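Local structure of glutathione S-transferase family protein (Populus trichocarpa, 5F06) at the interface of chains A and B. The protein acts as a Phi-class glutathione transferase, binding glutathione and probably joining it to electrophilic compounds with release of a halide. Coordinates in Å, arbitrary orientation; residue numbers count along the deposited sequence, not the author numbering. Chains: chain A/B, Glutathione S-transferase family protein.

Contact 1: the interface of chains A and B. Residues chain A 99, 102, 106, 143, 146-147; chain B 50, 52, 65.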
loop_
_atom_site.group_PDB
_atom_site.type_symbol
_atom_site.label_atom_id
_atom_site.label_comp_id
_atom_site.label_asym_id
_atom_site.label_seq_id
_atom_site.Cartn_x
_atom_site.Cartn_y
_atom_site.Cartn_z
ATOM N N TRP A 99 2.678 -8.211 -5.906
ATOM C CA TRP A 99 2.653 -8.856 -4.606
ATOM C C TRP A 99 3.109 -7.945 -3.468
ATOM O O TRP A 99 2.790 -8.226 -2.313
ATOM C CB TRP A 99 3.475 -10.145 -4.664
ATOM C CG TRP A 99 2.743 -11.159 -5.485
ATOM C CD1 TRP A 99 2.897 -11.399 -6.820
ATOM C CD2 TRP A 99 1.695 -12.030 -5.038
ATOM N NE1 TRP A 99 2.019 -12.374 -7.227
ATOM C CE2 TRP A 99 1.274 -12.779 -6.156
ATOM C CE3 TRP A 99 1.081 -12.254 -3.804
ATOM C CZ2 TRP A 99 0.268 -13.740 -6.070
ATOM C CZ3 TRP A 99 0.081 -13.206 -3.724
ATOM C CH2 TRP A 99 -0.317 -13.936 -4.849
ATOM N N VAL A 102 -0.213 -6.595 -2.767
ATOM C CA VAL A 102 -0.975 -7.592 -2.026
ATOM C C VAL A 102 -0.631 -7.503 -0.541
ATOM O O VAL A 102 -1.512 -7.567 0.312
ATOM C CB VAL A 102 -0.707 -9.022 -2.550
ATOM C CG1 VAL A 102 -1.240 -10.082 -1.582
ATOM C CG2 VAL A 102 -1.330 -9.199 -3.922
ATOM N N ARG A 106 -3.841 -6.419 1.499
ATOM C CA ARG A 106 -4.479 -7.676 1.884
ATOM C C ARG A 106 -3.802 -8.345 3.089
ATOM O O ARG A 106 -4.477 -8.689 4.055
ATOM C CB ARG A 106 -4.509 -8.629 0.689
ATOM C CG ARG A 106 -5.240 -8.034 -0.512
ATOM C CD ARG A 106 -5.464 -9.034 -1.620
ATOM N NE ARG A 106 -6.269 -8.461 -2.701
ATOM C CZ ARG A 106 -7.598 -8.413 -2.707
ATOM N NH1 ARG A 106 -8.298 -8.901 -1.688
ATOM N NH2 ARG A 106 -8.235 -7.874 -3.737
ATOM N N VAL A 143 -6.307 -14.994 3.357
ATOM C CA VAL A 143 -5.197 -14.492 2.558
ATOM C C VAL A 143 -4.165 -15.605 2.393
ATOM O O VAL A 143 -3.656 -15.833 1.294
ATOM C CB VAL A 143 -4.534 -13.254 3.196
ATOM C CG1 VAL A 143 -3.311 -12.827 2.397
ATOM C CG2 VAL A 143 -5.529 -12.113 3.285
ATOM N N ILE A 146 -4.644 -18.294 -0.241
ATOM C CA ILE A 146 -4.196 -17.907 -1.574
ATOM C C ILE A 146 -2.673 -18.035 -1.669
ATOM O O ILE A 146 -2.146 -18.485 -2.690
ATOM C CB ILE A 146 -4.623 -16.465 -1.918
ATOM C CG1 ILE A 146 -6.145 -16.314 -1.834
ATOM C CG2 ILE A 146 -4.121 -16.062 -3.312
ATOM C CD1 ILE A 146 -6.922 -17.163 -2.832
ATOM N N TYR A 147 -1.974 -17.637 -0.607
ATOM C CA TYR A 147 -0.516 -17.760 -0.553
ATOM C C TYR A 147 -0.087 -19.220 -0.691
ATOM O O TYR A 147 0.883 -19.534 -1.378
ATOM C CB TYR A 147 0.040 -17.189 0.757
ATOM C CG TYR A 147 0.165 -15.677 0.794
ATOM C CD1 TYR A 147 -0.658 -14.865 0.022
ATOM C CD2 TYR A 147 1.117 -15.065 1.599
ATOM C CE1 TYR A 147 -0.538 -13.482 0.055
ATOM C CE2 TYR A 147 1.242 -13.687 1.639
ATOM C CZ TYR A 147 0.411 -12.900 0.870
ATOM O OH TYR A 147 0.544 -11.527 0.910
ATOM N N PHE B 50 -7.536 -13.639 -5.963
ATOM C CA PHE B 50 -8.323 -13.000 -4.910
ATOM C C PHE B 50 -9.736 -12.642 -5.378
ATOM O O PHE B 50 -10.566 -12.208 -4.579
ATOM C CB PHE B 50 -7.610 -11.746 -4.403
ATOM C CG PHE B 50 -6.376 -12.041 -3.603
ATOM C CD1 PHE B 50 -6.471 -12.376 -2.263
ATOM C CD2 PHE B 50 -5.123 -11.987 -4.189
ATOM C CE1 PHE B 50 -5.339 -12.648 -1.522
ATOM C CE2 PHE B 50 -3.986 -12.261 -3.451
ATOM C CZ PHE B 50 -4.094 -12.587 -2.119
ATOM N N GLN B 52 -11.096 -10.226 -7.345
ATOM C CA GLN B 52 -11.573 -8.848 -7.389
ATOM C C GLN B 52 -10.993 -8.134 -8.606
ATOM O O GLN B 52 -9.911 -8.483 -9.088
ATOM C CB GLN B 52 -11.209 -8.092 -6.106
ATOM C CG GLN B 52 -12.109 -8.404 -4.917
ATOM C CD GLN B 52 -11.932 -7.415 -3.769
ATOM O OE1 GLN B 52 -10.814 -7.147 -3.329
ATOM N NE2 GLN B 52 -13.040 -6.870 -3.283
ATOM N N GLU B 65 -4.290 -5.951 -8.660
ATOM C CA GLU B 65 -4.105 -4.823 -7.734
ATOM C C GLU B 65 -3.981 -3.515 -8.517
ATOM O O GLU B 65 -3.020 -3.310 -9.258
ATOM C CB GLU B 65 -2.889 -5.001 -6.814
ATOM C CG GLU B 65 -3.078 -6.049 -5.724
ATOM C CD GLU B 65 -4.148 -5.650 -4.724
ATOM O OE1 GLU B 65 -4.204 -4.455 -4.357
ATOM O OE2 GLU B 65 -4.938 -6.526 -4.312
HETATM O O HOH W 1 -6.669 -7.484 -6.276
#
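The B:Phe50 ring is held on both faces by chain A. CD of A:Arg106 lies over the centre of one face, 3.5 Å from the ring centroid. The opposite face takes the CG2 methyl of A:Ile146, which sits nearer the rim. CG1 of A:Val102 meets the far end of the ring, 3.8 Å from CZ of B:Phe50. Behind it, A:Trp99 and A:Tyr147 form a second shell. A:Val102 CG2 covers one face of the indole, and A:Tyr147 CE1 stands at the indole edge.

The A:Arg106 chain runs extended from CG to NE, past B:Phe50 in the opposite direction. At NE it turns (chi4 -84°), which lays the guanidinium almost parallel to the phenyl ring, with the planes 13° apart. CB of B:Phe50 then lies beneath the guanidinium centre, 3.7 Å from CZ of A:Arg106.

The nitrogens of this arginine bind two residues of chain B. NE donates to the carboxylate OE2 of B:Glu65 at 2.8 Å, a hydrogen bond that is also a salt bridge. It meets the oxygen nearly along its C-O axis, and the carboxylate is turned steeply against the guanidinium. NH2 donates to the amide OE1 of B:Gln52 at 2.7 Å, in the carbonyl plane and on a lone pair. A water 3.0 Å from NH2 of A:Arg106 also contacts B:Glu65 OE2. These links fix the rotation of the guanidinium.

B:Gln52 and B:Glu65 belong to the glutathione pocket of chain B, so A:Arg106 probably helps to position residues of the neighbouring active site. B:Phe50 is the aromatic key of a lock-and-key dimer contact. It projects from the loop between helix 42-45 and strand 55-58 of chain B and wedges between helices 90-120 and 130-153 of chain A.

Contact 2: the interface of chains A and B. Residues chain A 50, 63-65, 68; chain B 98-99, 102.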
loop_
_atom_site.group_PDB
_atom_site.type_symbol
_atom_site.label_atom_id
_atom_site.label_comp_id
_atom_site.label_asym_id
_atom_site.label_seq_id
_atom_site.Cartn_x
_atom_site.Cartn_y
_atom_site.Cartn_z
ATOM N N PHE A 50 2.852 12.396 10.419
ATOM C CA PHE A 50 1.936 11.441 11.034
ATOM C C PHE A 50 2.459 10.944 12.384
ATOM O O PHE A 50 1.752 10.246 13.116
ATOM C CB PHE A 50 1.688 10.266 10.087
ATOM C CG PHE A 50 0.873 10.637 8.883
ATOM C CD1 PHE A 50 -0.506 10.709 8.964
ATOM C CD2 PHE A 50 1.483 10.918 7.672
ATOM C CE1 PHE A 50 -1.263 11.059 7.861
ATOM C CE2 PHE A 50 0.732 11.267 6.567
ATOM C CZ PHE A 50 -0.642 11.335 6.661
ATOM N N LEU A 63 12.338 11.094 3.973
ATOM C CA LEU A 63 11.262 10.161 3.636
ATOM C C LEU A 63 10.608 9.552 4.870
ATOM O O LEU A 63 11.217 9.463 5.941
ATOM C CB LEU A 63 11.788 9.024 2.756
ATOM C CG LEU A 63 12.552 9.387 1.486
ATOM C CD1 LEU A 63 13.023 8.111 0.803
ATOM C CD2 LEU A 63 11.701 10.215 0.547
ATOM N N PHE A 64 9.364 9.117 4.709
ATOM C CA PHE A 64 8.720 8.290 5.708
ATOM C C PHE A 64 7.837 7.268 4.982
ATOM O O PHE A 64 7.794 7.262 3.749
ATOM C CB PHE A 64 7.935 9.144 6.725
ATOM C CG PHE A 64 6.811 9.955 6.133
ATOM C CD1 PHE A 64 7.031 11.234 5.654
ATOM C CD2 PHE A 64 5.523 9.447 6.090
ATOM C CE1 PHE A 64 5.988 11.983 5.124
ATOM C CE2 PHE A 64 4.482 10.190 5.569
ATOM C CZ PHE A 64 4.717 11.456 5.083
ATOM N N GLU A 65 7.164 6.412 5.755
ATOM C CA GLU A 65 6.526 5.170 5.284
ATOM C C GLU A 65 7.593 4.133 4.954
ATOM O O GLU A 65 8.412 4.309 4.044
ATOM C CB GLU A 65 5.604 5.392 4.076
ATOM C CG GLU A 65 4.327 6.119 4.421
ATOM C CD GLU A 65 3.443 5.306 5.356
ATOM O OE1 GLU A 65 3.364 4.069 5.180
ATOM O OE2 GLU A 65 2.838 5.905 6.272
ATOM N N ALA A 68 7.952 2.968 1.395
ATOM C CA ALA A 68 8.470 3.999 0.494
ATOM C C ALA A 68 9.990 4.030 0.614
ATOM O O ALA A 68 10.714 4.193 -0.374
ATOM C CB ALA A 68 7.875 5.361 0.816
ATOM N N VAL B 98 6.611 8.184 -1.165
ATOM C CA VAL B 98 6.136 8.444 0.189
ATOM C C VAL B 98 4.622 8.598 0.207
ATOM O O VAL B 98 3.933 7.975 1.017
ATOM C CB VAL B 98 6.790 9.714 0.780
ATOM C CG1 VAL B 98 6.118 10.129 2.093
ATOM C CG2 VAL B 98 8.267 9.486 0.989
ATOM N N TRP B 99 4.097 9.412 -0.699
ATOM C CA TRP B 99 2.697 9.793 -0.606
ATOM C C TRP B 99 1.759 8.803 -1.290
ATOM O O TRP B 99 0.569 8.781 -0.982
ATOM C CB TRP B 99 2.516 11.208 -1.149
ATOM C CG TRP B 99 3.110 12.191 -0.186
ATOM C CD1 TRP B 99 4.359 12.739 -0.233
ATOM C CD2 TRP B 99 2.492 12.700 1.001
ATOM N NE1 TRP B 99 4.550 13.571 0.842
ATOM C CE2 TRP B 99 3.419 13.566 1.612
ATOM C CE3 TRP B 99 1.241 12.515 1.595
ATOM C CZ2 TRP B 99 3.130 14.250 2.796
ATOM C CZ3 TRP B 99 0.957 13.197 2.771
ATOM C CH2 TRP B 99 1.897 14.054 3.355
ATOM N N VAL B 102 1.312 6.680 1.634
ATOM C CA VAL B 102 0.378 7.332 2.539
ATOM C C VAL B 102 -1.053 7.020 2.087
ATOM O O VAL B 102 -1.902 6.662 2.907
ATOM C CB VAL B 102 0.622 8.853 2.607
ATOM C CG1 VAL B 102 -0.552 9.577 3.244
ATOM C CG2 VAL B 102 1.887 9.141 3.401
#
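The backbone carbonyl O of A:Phe64 faces a methyl group of the partner: CG2 of B:Val98 lies 3.6 Å from it. The patch is mainly apolar, and B:Val98 is at its middle. With CG1 anti to the backbone N (chi1 170°), this valine spreads its two methyls over different partners. CG1 sits above the centre of the A:Phe64 ring, 3.6 Å from the ring centroid, and the two side chains meet at about a right angle. CG2 points the other way and touches CD2 of A:Leu63 at 3.5 Å.

The A:Phe64 side chain takes the crowded position, with CG between the backbone N and the carbonyl carbon (chi1 62°). This carries the ring out over helix 90-119 of chain B. Its CE2 atom, toward one side of the ring, reaches CG2 of B:Val102 at 3.5 Å. Its CZ lies above one face of the B:Trp99 indole, near the rim, 3.9 Å from CZ2. B:Val98 CG1 and B:Val102 CG2 cover the same indole face. The phenyl ring therefore shares a small apolar bed with the two valines. Replacing A:Phe64 with an alanine would probably leave CG1 of B:Val98 and CG2 of B:Val102 without the ring they pack on, and open a gap between the subunits.

Beyond the ring, A:Glu65 touches chain B here through CG, which passes 4.0 Å from CG2 of B:Val102. The first turn of helix 66-76 also packs against chain B: the A:Ala68 methyl CB rests on the helix backbone, 3.6 Å from CA of B:Val98.

The C-alpha centres of contact 1 and contact 2 lie about 23 Å apart. The two share residues with the chains exchanged: Phe50 and Glu65 on one side, Trp99 and Val102 on the other. Each overlaps the symmetry twin of the other in one two-fold interface, in which the glutathione-binding domain of each subunit packs on the long helix starting at residue 90 of the other. Contact 1 supplies the inserted aromatic key and the charged links, and contact 2 adds the apolar packing next to the twin of that key. Each subunit thus probably supports the glutathione site of the other, in keeping with the dimers typical of this family.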